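Local coordinates for B-agarase (Saccharophagus degradans, PDB 4BQ2), which hydrolyses agarose at its beta-1,4 linkages as a family 50 glycoside hydrolase, acting from the chain ends as an exo-beta-agarase, at residues V201-E206 against A342-W347; D205-N210 against G217-L222; Y302-V307 against Y359-S364; H353-H358 against Y379-E384. All blocks are in the same frame, centred on the assembly; numbering follows the deposited sequence. Where two conformers were deposited one is given.

Contact 1 of 4, residues V201-E206 against A342-W347; sequences VGLVDE and AAMFNW
Met-344 O takes two backbone N-H groups of the facing segment. Val-204 N lies 3.1 Å from Met-344 O with an N-H...O angle of 151°, nearly in line with the carbonyl; the bond from Leu-203 N to the same oxygen is weak, being strongly bent at 119°. Two further backbone bonds cross the contact: Gly-202 N reaches Ala-343 O at 2.9 Å, and Asn-346 N donates to Val-204 O. The bonds from Val-204 N to Met-344 O and from Asn-346 N to Val-204 O form a single beta bridge, Val-204 with Phe-345, between two segments that are otherwise irregular, and the Gly-202 bond lies beside it; 342-345 is itself a type I turn. Gly-202 has a positive phi, and Asn-346 OD1 comes within 3.1 Å of Gly-202 CA. At the other end of that amide, Asn-346 ND2 donates to a water that in turn donates to Gly-202 O. The apolar contacts run alongside the bridge. Val-204 CG2, set beside its own backbone N, lies 3.8 Å from Phe-345 CD1, the two side chains pointing the same way, and Leu-203 CD1 rests against Met-344 CG. Glu-206 CB stands 3.5 Å above the Trp-347 ring plane, toward the rim of the indole. The bridge thus joins the loop preceding helix 222-235 to the loop that follows helix 339-342. Phe-345 also packs on Thr-296 of strand 296-301 and on Phe-378 of helix 378-387, while Trp-347 touches Arg-385 of that same helix.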
loop_
_atom_site.group_PDB
_atom_site.type_symbol
_atom_site.label_atom_id
_atom_site.label_comp_id
_atom_site.label_asym_id
_atom_site.label_seq_id
_atom_site.Cartn_x
_atom_site.Cartn_y
_atom_site.Cartn_z
ATOM N N VAL A 201 6.035 25.780 0.097
ATOM C CA VAL A 201 5.365 26.880 -0.598
ATOM C C VAL A 201 5.508 26.713 -2.109
ATOM O O VAL A 201 6.621 26.551 -2.615
ATOM C CB VAL A 201 5.956 28.262 -0.185
ATOM C CG1 VAL A 201 5.458 29.371 -1.108
ATOM C CG2 VAL A 201 5.581 28.597 1.248
ATOM N N GLY A 202 4.381 26.792 -2.819
ATOM C CA GLY A 202 4.399 26.804 -4.278
ATOM C C GLY A 202 4.884 25.486 -4.839
ATOM O O GLY A 202 5.662 25.454 -5.794
ATOM N N LEU A 203 4.402 24.394 -4.245
ATOM C CA LEU A 203 4.787 23.044 -4.684
ATOM C C LEU A 203 4.205 22.626 -6.030
ATOM O O LEU A 203 4.847 21.926 -6.785
ATOM C CB LEU A 203 4.328 22.029 -3.633
ATOM C CG LEU A 203 4.937 22.265 -2.252
ATOM C CD1 LEU A 203 4.435 21.229 -1.238
ATOM C CD2 LEU A 203 6.462 22.328 -2.341
ATOM N N VAL A 204 2.969 23.052 -6.297
ATOM C CA VAL A 204 2.163 22.537 -7.401
ATOM C C VAL A 204 1.846 23.617 -8.434
ATOM O O VAL A 204 1.457 24.734 -8.083
ATOM C CB VAL A 204 0.814 21.960 -6.875
ATOM C CG1 VAL A 204 0.177 21.073 -7.928
ATOM C CG2 VAL A 204 0.998 21.198 -5.562
ATOM N N ASP A 205 2.036 23.275 -9.701
ATOM C CA ASP A 205 1.650 24.127 -10.812
ATOM C C ASP A 205 0.177 23.911 -11.235
ATOM O O ASP A 205 -0.572 23.215 -10.529
ATOM C CB ASP A 205 2.654 23.972 -11.960
ATOM C CG ASP A 205 2.511 22.664 -12.718
ATOM O OD1 ASP A 205 1.537 21.870 -12.493
ATOM O OD2 ASP A 205 3.376 22.448 -13.578
ATOM N N GLU A 206 -0.263 24.499 -12.357
ATOM C CA GLU A 206 -1.691 24.453 -12.687
ATOM C C GLU A 206 -2.140 23.050 -13.161
ATOM O O GLU A 206 -3.335 22.779 -13.173
ATOM C CB GLU A 206 -2.091 25.517 -13.740
ATOM C CG GLU A 206 -1.420 25.324 -15.091
ATOM C CD GLU A 206 -0.096 26.067 -15.206
ATOM O OE1 GLU A 206 0.687 26.117 -14.206
ATOM O OE2 GLU A 206 0.157 26.599 -16.314
ATOM N N ALA A 342 -2.974 25.498 1.860
ATOM C CA ALA A 342 -3.298 26.458 0.789
ATOM C C ALA A 342 -2.081 27.023 0.067
ATOM O O ALA A 342 -2.102 27.165 -1.162
ATOM C CB ALA A 342 -4.203 27.571 1.307
ATOM N N ALA A 343 -1.010 27.319 0.811
ATOM C CA ALA A 343 0.186 27.901 0.198
ATOM C C ALA A 343 0.952 26.923 -0.711
ATOM O O ALA A 343 1.858 27.324 -1.437
ATOM C CB ALA A 343 1.123 28.512 1.261
ATOM N N MET A 344 0.607 25.636 -0.672
ATOM C CA MET A 344 1.281 24.685 -1.555
ATOM C C MET A 344 0.887 24.864 -2.996
ATOM O O MET A 344 1.599 24.385 -3.888
ATOM C CB MET A 344 0.979 23.235 -1.175
ATOM C CG MET A 344 1.260 22.906 0.271
ATOM S SD MET A 344 0.646 21.243 0.625
ATOM C CE MET A 344 1.611 20.981 2.126
ATOM N N PHE A 345 -0.238 25.543 -3.235
ATOM C CA PHE A 345 -0.829 25.574 -4.593
ATOM C C PHE A 345 -0.623 26.861 -5.355
ATOM O O PHE A 345 -1.081 27.923 -4.899
ATOM C CB PHE A 345 -2.318 25.196 -4.554
ATOM C CG PHE A 345 -2.561 23.859 -3.900
ATOM C CD1 PHE A 345 -2.371 22.667 -4.625
ATOM C CD2 PHE A 345 -2.916 23.785 -2.560
ATOM C CE1 PHE A 345 -2.563 21.427 -4.010
ATOM C CE2 PHE A 345 -3.104 22.545 -1.943
ATOM C CZ PHE A 345 -2.934 21.371 -2.673
ATOM N N ASN A 346 0.031 26.771 -6.520
ATOM C CA ASN A 346 0.289 27.978 -7.308
ATOM C C ASN A 346 -0.979 28.431 -8.029
ATOM O O ASN A 346 -1.119 29.612 -8.357
ATOM C CB ASN A 346 1.414 27.795 -8.333
ATOM C CG ASN A 346 2.812 27.903 -7.722
ATOM O OD1 ASN A 346 2.983 28.332 -6.596
ATOM N ND2 ASN A 346 3.798 27.478 -8.469
ATOM N N TRP A 347 -1.888 27.491 -8.295
ATOM C CA TRP A 347 -3.129 27.830 -8.999
ATOM C C TRP A 347 -4.271 26.965 -8.532
ATOM O O TRP A 347 -4.170 25.735 -8.560
ATOM C CB TRP A 347 -2.951 27.641 -10.509
ATOM C CG TRP A 347 -4.212 27.886 -11.334
ATOM C CD1 TRP A 347 -4.629 29.086 -11.839
ATOM C CD2 TRP A 347 -5.192 26.911 -11.760
ATOM N NE1 TRP A 347 -5.797 28.923 -12.557
ATOM C CE2 TRP A 347 -6.164 27.602 -12.522
ATOM C CE3 TRP A 347 -5.334 25.523 -11.580
ATOM C CZ2 TRP A 347 -7.272 26.948 -13.110
ATOM C CZ3 TRP A 347 -6.423 24.878 -12.151
ATOM C CH2 TRP A 347 -7.382 25.591 -12.911
HETATM O O HOH W 1 6.559 27.589 -7.074
HETATM O O HOH W 2 -1.729 24.489 -8.049
#

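Contact 2 of 4, residues D205-N210 against G217-L222; sequences DEFGQN and GKIHSL
Gln-209 reaches Ile-219 with its side-chain amide, which bonds both backbone groups of that one residue. From CB the chain runs extended, chi2 171°, which carries CD to 3.7 Å from Ile-219 N. OE1 accepts from Ile-219 N at 2.9 Å, on a lone pair in the carbonyl plane, and lies 3.6 Å from Ile-219 CB. NE2 rests against Lys-218 CG; it gives one hydrogen to Ile-219 O at 2.8 Å, nearly in the amide plane, and the other to the syn lone pair of Asp-205 OD2, so three bonds fix the rotation of the amide. Both segments belong to the loop between strand 180-191 and helix 222-235, whose N-cap is Ser-221. Asp-205 OD1 accepts from Phe-207 N, an Asx turn, and also from Gln-209 N, the two coming from opposite faces of the carboxylate; Asp-205 to Gly-208 is a type I turn. Lys-218 stretches fully extended past the amide, and its NZ donates to Asn-210 O at 2.8 Å and to Val-213 O. One water bridges Lys-218 NZ and Asp-205 OD2, which are 4.5 Å apart; a second joins Asp-205 OD2 to Ile-219 O. The Phe-207 ring is covered on one face by Ile-219 CG2, a CH-pi contact 4.3 Å from the centroid, and on the opposite face by Glu-206 CG.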
loop_
_atom_site.group_PDB
_atom_site.type_symbol
_atom_site.label_atom_id
_atom_site.label_comp_id
_atom_site.label_asym_id
_atom_site.label_seq_id
_atom_site.Cartn_x
_atom_site.Cartn_y
_atom_site.Cartn_z
ATOM N N ASP A 205 2.036 23.275 -9.701
ATOM C CA ASP A 205 1.650 24.127 -10.812
ATOM C C ASP A 205 0.177 23.911 -11.235
ATOM O O ASP A 205 -0.572 23.215 -10.529
ATOM C CB ASP A 205 2.654 23.972 -11.960
ATOM C CG ASP A 205 2.511 22.664 -12.718
ATOM O OD1 ASP A 205 1.537 21.870 -12.493
ATOM O OD2 ASP A 205 3.376 22.448 -13.578
ATOM N N GLU A 206 -0.263 24.499 -12.357
ATOM C CA GLU A 206 -1.691 24.453 -12.687
ATOM C C GLU A 206 -2.140 23.050 -13.161
ATOM O O GLU A 206 -3.335 22.779 -13.173
ATOM C CB GLU A 206 -2.091 25.517 -13.740
ATOM C CG GLU A 206 -1.420 25.324 -15.091
ATOM C CD GLU A 206 -0.096 26.067 -15.206
ATOM O OE1 GLU A 206 0.687 26.117 -14.206
ATOM O OE2 GLU A 206 0.157 26.599 -16.314
ATOM N N PHE A 207 -1.173 22.200 -13.509
ATOM C CA PHE A 207 -1.390 20.828 -14.024
ATOM C C PHE A 207 -1.249 19.787 -12.894
ATOM O O PHE A 207 -1.338 18.564 -13.126
ATOM C CB PHE A 207 -0.386 20.521 -15.151
ATOM C CG PHE A 207 -0.465 21.472 -16.314
ATOM C CD1 PHE A 207 -1.587 21.479 -17.159
ATOM C CD2 PHE A 207 0.572 22.388 -16.555
ATOM C CE1 PHE A 207 -1.667 22.376 -18.216
ATOM C CE2 PHE A 207 0.510 23.269 -17.636
ATOM C CZ PHE A 207 -0.609 23.274 -18.457
ATOM N N GLY A 208 -1.032 20.258 -11.668
ATOM C CA GLY A 208 -0.804 19.336 -10.543
ATOM C C GLY A 208 0.615 18.772 -10.438
ATOM O O GLY A 208 0.859 17.912 -9.588
ATOM N N GLN A 209 1.549 19.266 -11.263
ATOM C CA GLN A 209 2.967 18.805 -11.263
ATOM C C GLN A 209 3.847 19.565 -10.263
ATOM O O GLN A 209 3.519 20.664 -9.841
ATOM C CB GLN A 209 3.595 18.958 -12.655
ATOM C CG GLN A 209 2.747 18.432 -13.796
ATOM C CD GLN A 209 3.292 18.799 -15.173
ATOM O OE1 GLN A 209 3.562 17.923 -15.980
ATOM N NE2 GLN A 209 3.486 20.098 -15.433
ATOM N N ASN A 210 4.963 18.957 -9.896
ATOM C CA ASN A 210 5.989 19.571 -9.058
ATOM C C ASN A 210 6.403 20.880 -9.736
ATOM O O ASN A 210 6.956 20.879 -10.844
ATOM C CB ASN A 210 7.159 18.593 -8.943
ATOM C CG ASN A 210 8.259 19.074 -8.019
ATOM O OD1 ASN A 210 8.591 20.267 -7.996
ATOM N ND2 ASN A 210 8.844 18.131 -7.253
ATOM N N GLY A 217 9.597 14.641 -19.629
ATOM C CA GLY A 217 8.162 14.408 -19.727
ATOM C C GLY A 217 7.283 15.456 -19.071
ATOM O O GLY A 217 6.081 15.480 -19.315
ATOM N N LYS A 218 7.862 16.360 -18.282
ATOM C CA LYS A 218 7.051 17.396 -17.638
ATOM C C LYS A 218 6.303 18.230 -18.691
ATOM O O LYS A 218 6.872 18.543 -19.743
ATOM C CB LYS A 218 7.899 18.301 -16.756
ATOM C CG LYS A 218 7.081 19.295 -15.951
ATOM C CD LYS A 218 7.909 20.056 -14.939
ATOM C CE LYS A 218 7.064 21.098 -14.255
ATOM N NZ LYS A 218 7.860 21.925 -13.305
ATOM N N ILE A 219 5.036 18.557 -18.414
ATOM C CA ILE A 219 4.213 19.335 -19.351
ATOM C C ILE A 219 4.400 20.828 -19.012
ATOM O O ILE A 219 4.217 21.226 -17.878
ATOM C CB ILE A 219 2.721 18.895 -19.305
ATOM C CG1 ILE A 219 2.551 17.452 -19.819
ATOM C CG2 ILE A 219 1.776 19.892 -19.993
ATOM C CD1 ILE A 219 2.865 17.215 -21.288
ATOM N N HIS A 220 4.773 21.634 -20.006
ATOM C CA HIS A 220 4.987 23.084 -19.791
ATOM C C HIS A 220 3.909 23.979 -20.417
ATOM O O HIS A 220 3.867 25.185 -20.159
ATOM C CB HIS A 220 6.378 23.487 -20.276
ATOM C CG HIS A 220 7.497 22.770 -19.584
ATOM N ND1 HIS A 220 7.895 23.076 -18.297
ATOM C CD2 HIS A 220 8.329 21.791 -20.012
ATOM C CE1 HIS A 220 8.912 22.302 -17.958
ATOM N NE2 HIS A 220 9.204 21.522 -18.984
ATOM N N SER A 221 3.021 23.382 -21.217
ATOM C CA SER A 221 1.943 24.108 -21.917
ATOM C C SER A 221 0.821 23.145 -22.289
ATOM O O SER A 221 1.072 21.954 -22.469
ATOM C CB SER A 221 2.465 24.743 -23.214
ATOM O OG SER A 221 3.142 23.783 -24.041
ATOM N N LEU A 222 -0.387 23.677 -22.445
ATOM C CA LEU A 222 -1.505 22.959 -23.058
ATOM C C LEU A 222 -1.197 22.344 -24.443
ATOM O O LEU A 222 -1.662 21.231 -24.747
ATOM C CB LEU A 222 -2.731 23.869 -23.112
ATOM C CG LEU A 222 -4.069 23.259 -23.508
ATOM C CD1 LEU A 222 -4.525 22.220 -22.485
ATOM C CD2 LEU A 222 -5.125 24.349 -23.669
HETATM O O HOH W 3 5.741 23.896 -13.389
HETATM O O HOH W 4 3.991 23.713 -15.963
#

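Contact 3 of 4, residues Y302-V307 against Y359-S364; sequences YDQATV and YNYRRS
Aromatic contact comes first: the Tyr-302 and Tyr-361 rings are nearly parallel, with planes at 26°, but slid so far apart that they barely overlap, their centroids 5.3 Å from each other. The side chains run past one another in opposite directions, and the meeting is confined to neighbouring ring carbons, Tyr-302 CD2 lying 3.4 Å from Tyr-361 CD1. Aliphatic contact comes from Val-307, which crosses Tyr-361 at about a right angle. Its CG2 lies over one face of the phenol ring, toward the rim, while CG1 approaches Tyr-361 CE2 at 3.8 Å. The same CG1 also touches Arg-363 CG at 4.1 Å, and Arg-363 CG meets the edge of the Tyr-361 ring in its plane. The polar ends are bonded to residues outside the two segments: Tyr-361 OH bonds Asp-301, Tyr-302 OH bonds Glu-374, and Arg-363 forms a salt bridge with Glu-318. The CB of Tyr-361 points toward the 302-307 loop, and a chi1 of -170° lays the ring alongside Tyr-302. Strand 359-362 is an outer member of a four-stranded antiparallel sheet, paired with 373-376; the loop leads on from strand 296-301 of the same sheet, and Tyr-302 also packs on Ser-330 and Phe-331 of helix 328-332.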
loop_
_atom_site.group_PDB
_atom_site.type_symbol
_atom_site.label_atom_id
_atom_site.label_comp_id
_atom_site.label_asym_id
_atom_site.label_seq_id
_atom_site.Cartn_x
_atom_site.Cartn_y
_atom_site.Cartn_z
ATOM N N TYR A 302 -15.676 24.540 4.065
ATOM C CA TYR A 302 -16.968 25.127 3.760
ATOM C C TYR A 302 -17.800 25.172 5.034
ATOM O O TYR A 302 -17.540 24.410 5.975
ATOM C CB TYR A 302 -17.709 24.296 2.703
ATOM C CG TYR A 302 -16.970 24.134 1.373
ATOM C CD1 TYR A 302 -16.154 25.148 0.866
ATOM C CD2 TYR A 302 -17.102 22.962 0.617
ATOM C CE1 TYR A 302 -15.480 24.994 -0.345
ATOM C CE2 TYR A 302 -16.426 22.808 -0.588
ATOM C CZ TYR A 302 -15.624 23.835 -1.062
ATOM O OH TYR A 302 -14.966 23.689 -2.260
ATOM N N ASP A 303 -18.775 26.073 5.102
ATOM C CA ASP A 303 -19.629 26.098 6.286
ATOM C C ASP A 303 -20.606 24.916 6.199
ATOM O O ASP A 303 -21.289 24.711 5.191
ATOM C CB ASP A 303 -20.280 27.474 6.507
ATOM C CG ASP A 303 -19.315 28.486 7.174
ATOM O OD1 ASP A 303 -19.082 28.395 8.400
ATOM O OD2 ASP A 303 -18.778 29.373 6.476
ATOM N N GLN A 304 -20.612 24.124 7.266
ATOM C CA GLN A 304 -21.196 22.779 7.315
ATOM C C GLN A 304 -22.681 22.686 6.961
ATOM O O GLN A 304 -23.145 21.616 6.547
ATOM C CB GLN A 304 -20.875 22.078 8.643
ATOM C CG GLN A 304 -19.374 21.935 8.889
ATOM C CD GLN A 304 -18.676 21.065 7.839
ATOM O OE1 GLN A 304 -17.891 21.557 7.020
ATOM N NE2 GLN A 304 -18.963 19.773 7.859
ATOM N N ALA A 305 -23.407 23.797 7.084
ATOM C CA ALA A 305 -24.831 23.838 6.714
ATOM C C ALA A 305 -25.039 23.584 5.211
ATOM O O ALA A 305 -26.154 23.272 4.755
ATOM C CB ALA A 305 -25.446 25.178 7.115
ATOM N N THR A 306 -23.957 23.720 4.447
ATOM C CA THR A 306 -24.008 23.591 3.003
ATOM C C THR A 306 -23.464 22.258 2.529
ATOM O O THR A 306 -23.523 21.972 1.343
ATOM C CB THR A 306 -23.228 24.723 2.275
ATOM O OG1 THR A 306 -21.809 24.552 2.467
ATOM C CG2 THR A 306 -23.680 26.100 2.764
ATOM N N VAL A 307 -22.936 21.453 3.448
ATOM C CA VAL A 307 -22.427 20.134 3.093
ATOM C C VAL A 307 -23.433 19.017 3.418
ATOM O O VAL A 307 -23.833 18.842 4.575
ATOM C CB VAL A 307 -21.085 19.858 3.802
ATOM C CG1 VAL A 307 -20.495 18.524 3.331
ATOM C CG2 VAL A 307 -20.110 21.010 3.567
ATOM N N TYR A 359 -13.218 20.423 -8.226
ATOM C CA TYR A 359 -13.227 20.463 -6.769
ATOM C C TYR A 359 -13.948 19.244 -6.189
ATOM O O TYR A 359 -14.846 18.674 -6.816
ATOM C CB TYR A 359 -13.872 21.743 -6.257
ATOM C CG TYR A 359 -12.944 22.943 -6.299
ATOM C CD1 TYR A 359 -11.829 23.015 -5.460
ATOM C CD2 TYR A 359 -13.195 24.025 -7.162
ATOM C CE1 TYR A 359 -10.977 24.114 -5.496
ATOM C CE2 TYR A 359 -12.346 25.119 -7.198
ATOM C CZ TYR A 359 -11.247 25.158 -6.356
ATOM O OH TYR A 359 -10.398 26.251 -6.398
ATOM N N ASN A 360 -13.524 18.858 -4.992
ATOM C CA ASN A 360 -14.062 17.720 -4.259
ATOM C C ASN A 360 -14.238 18.188 -2.816
ATOM O O ASN A 360 -13.653 19.216 -2.403
ATOM C CB ASN A 360 -13.067 16.542 -4.342
ATOM C CG ASN A 360 -13.539 15.298 -3.583
ATOM O OD1 ASN A 360 -14.734 15.017 -3.490
ATOM N ND2 ASN A 360 -12.588 14.538 -3.049
ATOM N N TYR A 361 -15.057 17.469 -2.056
ATOM C CA TYR A 361 -15.108 17.675 -0.613
ATOM C C TYR A 361 -15.113 16.323 0.096
ATOM O O TYR A 361 -15.945 15.463 -0.210
ATOM C CB TYR A 361 -16.330 18.496 -0.195
ATOM C CG TYR A 361 -16.246 18.908 1.257
ATOM C CD1 TYR A 361 -15.597 20.094 1.629
ATOM C CD2 TYR A 361 -16.766 18.093 2.274
ATOM C CE1 TYR A 361 -15.497 20.460 2.963
ATOM C CE2 TYR A 361 -16.659 18.460 3.619
ATOM C CZ TYR A 361 -16.014 19.643 3.951
ATOM O OH TYR A 361 -15.894 20.013 5.280
ATOM N N ARG A 362 -14.203 16.131 1.044
ATOM C CA ARG A 362 -14.239 14.914 1.854
ATOM C C ARG A 362 -14.716 15.234 3.273
ATOM O O ARG A 362 -14.304 16.230 3.846
ATOM C CB ARG A 362 -12.868 14.230 1.842
ATOM C CG ARG A 362 -12.518 13.570 0.509
ATOM C CD ARG A 362 -13.639 12.658 -0.009
ATOM N NE ARG A 362 -13.194 11.785 -1.102
ATOM C CZ ARG A 362 -13.972 11.337 -2.084
ATOM N NH1 ARG A 362 -15.264 11.683 -2.165
ATOM N NH2 ARG A 362 -13.443 10.551 -3.021
ATOM N N ARG A 363 -15.600 14.406 3.830
ATOM C CA ARG A 363 -16.187 14.698 5.150
ATOM C C ARG A 363 -15.409 14.018 6.260
ATOM O O ARG A 363 -15.646 14.271 7.439
ATOM C CB ARG A 363 -17.672 14.340 5.172
ATOM C CG ARG A 363 -18.456 15.107 4.112
ATOM C CD ARG A 363 -19.780 14.426 3.829
ATOM N NE ARG A 363 -19.635 13.357 2.833
ATOM C CZ ARG A 363 -20.642 12.823 2.139
ATOM N NH1 ARG A 363 -21.903 13.252 2.312
ATOM N NH2 ARG A 363 -20.392 11.859 1.259
ATOM N N SER A 364 -14.449 13.188 5.878
ATOM C CA SER A 364 -13.558 12.555 6.846
ATOM C C SER A 364 -12.203 12.295 6.188
ATOM O O SER A 364 -12.049 12.474 4.973
ATOM C CB SER A 364 -14.154 11.247 7.358
ATOM O OG SER A 364 -14.335 10.356 6.273
#

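Contact 4 of 4, residues H353-H358 against Y379-E384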
loop_
_atom_site.group_PDB
_atom_site.type_symbol
_atom_site.label_atom_id
_atom_site.label_comp_id
_atom_site.label_asym_id
_atom_site.label_seq_id
_atom_site.Cartn_x
_atom_site.Cartn_y
_atom_site.Cartn_z
ATOM N N HIS A 353 -14.523 29.475 -13.220
ATOM C CA HIS A 353 -13.584 28.886 -14.191
ATOM C C HIS A 353 -14.151 27.593 -14.782
ATOM O O HIS A 353 -14.841 26.854 -14.081
ATOM C CB HIS A 353 -12.234 28.593 -13.523
ATOM C CG HIS A 353 -11.100 28.388 -14.480
ATOM N ND1 HIS A 353 -10.776 27.151 -15.011
ATOM C CD2 HIS A 353 -10.182 29.257 -14.967
ATOM C CE1 HIS A 353 -9.715 27.273 -15.786
ATOM N NE2 HIS A 353 -9.338 28.540 -15.777
ATOM N N PRO A 354 -13.858 27.314 -16.061
ATOM C CA PRO A 354 -14.310 26.039 -16.625
ATOM C C PRO A 354 -13.798 24.822 -15.833
ATOM O O PRO A 354 -14.498 23.798 -15.793
ATOM C CB PRO A 354 -13.739 26.056 -18.046
ATOM C CG PRO A 354 -13.600 27.504 -18.372
ATOM C CD PRO A 354 -13.209 28.166 -17.084
ATOM N N LEU A 355 -12.638 24.938 -15.166
ATOM C CA LEU A 355 -12.110 23.799 -14.372
ATOM C C LEU A 355 -12.566 23.722 -12.903
ATOM O O LEU A 355 -12.057 22.897 -12.128
ATOM C CB LEU A 355 -10.585 23.666 -14.502
ATOM C CG LEU A 355 -10.091 23.527 -15.947
ATOM C CD1 LEU A 355 -8.574 23.644 -16.031
ATOM C CD2 LEU A 355 -10.548 22.238 -16.655
ATOM N N ALA A 356 -13.553 24.541 -12.523
ATOM C CA ALA A 356 -14.036 24.528 -11.138
ATOM C C ALA A 356 -14.846 23.279 -10.774
ATOM O O ALA A 356 -15.032 22.968 -9.595
ATOM C CB ALA A 356 -14.811 25.801 -10.803
ATOM N N ASN A 357 -15.296 22.520 -11.761
ATOM C CA ASN A 357 -16.019 21.293 -11.418
ATOM C C ASN A 357 -15.090 20.177 -10.885
ATOM O O ASN A 357 -15.554 19.093 -10.516
ATOM C CB ASN A 357 -16.867 20.805 -12.588
ATOM C CG ASN A 357 -16.034 20.485 -13.802
ATOM O OD1 ASN A 357 -15.414 21.370 -14.411
ATOM N ND2 ASN A 357 -15.985 19.203 -14.148
ATOM N N HIS A 358 -13.789 20.435 -10.821
ATOM C CA HIS A 358 -12.867 19.395 -10.398
ATOM C C HIS A 358 -12.543 19.498 -8.907
ATOM O O HIS A 358 -11.714 18.753 -8.390
ATOM C CB HIS A 358 -11.643 19.307 -11.334
ATOM C CG HIS A 358 -12.021 19.098 -12.774
ATOM N ND1 HIS A 358 -12.397 17.867 -13.274
ATOM C CD2 HIS A 358 -12.136 19.969 -13.803
ATOM C CE1 HIS A 358 -12.707 17.988 -14.552
ATOM N NE2 HIS A 358 -12.558 19.254 -14.899
ATOM N N TYR A 379 -5.726 15.688 -11.754
ATOM C CA TYR A 379 -5.881 14.638 -12.791
ATOM C C TYR A 379 -7.217 14.800 -13.542
ATOM O O TYR A 379 -7.257 14.807 -14.775
ATOM C CB TYR A 379 -5.756 13.225 -12.166
ATOM C CG TYR A 379 -5.829 12.088 -13.166
ATOM C CD1 TYR A 379 -4.701 11.664 -13.850
ATOM C CD2 TYR A 379 -7.037 11.433 -13.423
ATOM C CE1 TYR A 379 -4.760 10.624 -14.769
ATOM C CE2 TYR A 379 -7.109 10.391 -14.346
ATOM C CZ TYR A 379 -5.965 9.999 -15.016
ATOM O OH TYR A 379 -6.039 8.970 -15.925
ATOM N N SER A 380 -8.310 14.932 -12.804
ATOM C CA SER A 380 -9.629 15.129 -13.427
ATOM C C SER A 380 -9.652 16.394 -14.312
ATOM O O SER A 380 -10.146 16.360 -15.467
ATOM C CB SER A 380 -10.720 15.177 -12.356
ATOM O OG SER A 380 -12.008 15.139 -12.947
ATOM N N ALA A 381 -9.055 17.476 -13.804
ATOM C CA ALA A 381 -8.953 18.725 -14.550
ATOM C C ALA A 381 -8.162 18.481 -15.833
ATOM O O ALA A 381 -8.539 18.953 -16.886
ATOM C CB ALA A 381 -8.317 19.829 -13.679
ATOM N N ASN A 382 -7.091 17.697 -15.756
ATOM C CA ASN A 382 -6.293 17.419 -16.945
ATOM C C ASN A 382 -7.051 16.560 -17.965
ATOM O O ASN A 382 -6.820 16.690 -19.167
ATOM C CB ASN A 382 -4.922 16.799 -16.565
ATOM C CG ASN A 382 -3.996 17.801 -15.874
ATOM O OD1 ASN A 382 -4.066 19.017 -16.139
ATOM N ND2 ASN A 382 -3.135 17.309 -14.970
ATOM N N LEU A 383 -7.932 15.669 -17.494
ATOM C CA LEU A 383 -8.804 14.963 -18.433
ATOM C C LEU A 383 -9.657 15.986 -19.215
ATOM O O LEU A 383 -9.775 15.888 -20.432
ATOM C CB LEU A 383 -9.717 13.976 -17.727
ATOM C CG LEU A 383 -9.012 12.822 -16.990
ATOM C CD1 LEU A 383 -10.077 11.904 -16.428
ATOM C CD2 LEU A 383 -8.065 12.056 -17.910
ATOM N N GLU A 384 -10.224 16.974 -18.522
ATOM C CA GLU A 384 -11.007 17.980 -19.250
ATOM C C GLU A 384 -10.105 18.766 -20.196
ATOM O O GLU A 384 -10.462 18.994 -21.379
ATOM C CB GLU A 384 -11.771 18.922 -18.324
ATOM C CG GLU A 384 -12.745 19.812 -19.102
ATOM C CD GLU A 384 -13.608 20.675 -18.208
ATOM O OE1 GLU A 384 -13.802 20.349 -17.025
ATOM O OE2 GLU A 384 -14.095 21.702 -18.706
#
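The imidazole of His-358 lies flat against the helix backbone, with Ala-381 CA 3.5 Å from the ring centroid and 9° off its normal, a CH-pi contact over the face. The Asn-357 side chain lies over the opposite face. Both ring nitrogens are bonded to the helix from this position. His-358 ND1 pairs with Ser-380 OG at 2.8 Å, where either atom may be the donor. His-358 NE2 donates to Glu-384 OE1 at 2.7 Å, meeting it on the anti side, 22° out of the carboxylate plane. In this His-carboxylate hydrogen bond the ring and carboxylate planes are 53° apart. Ser-380 and Glu-384 are four residues apart, about one turn of helix 378-387, and the 3-10 turn 356-358 sets the imidazole between them. The neighbouring side chains fill in around this pair. Leu-355 and Glu-384 pass in opposite directions, Leu-355 CD2 lying 3.8 Å from Glu-384 CD, and the same methyl lies 4.4 Å from Ala-381 CB. Tyr-395, from helix 394-410, meets the His-358 ring and also touches Glu-384.

In the fold
Contacts 1 and 2 share Asp-205 and Glu-206: the backbone that is bridged in contact 1 turns directly into the Asx turn of contact 2, and their centres are 12 Å apart. Contact 4 touches both. Trp-347 CZ2 of contact 1 lies 3.6 Å from His-353 CE1, and Phe-207 O of contact 2 is 2.9 Å from Asn-382 ND2, a hydrogen bond to helix 378-387. Contact 3 stands apart, its nearest atoms about 7 Å from contact 1 and about 10 Å from contact 2, but its 359-364 segment directly continues 353-358 of contact 4. A glycerol, probably from the crystallisation liquor, accepts a hydrogen bond from Asn-210 N and lies about 4 Å from the Gln-209 side chain.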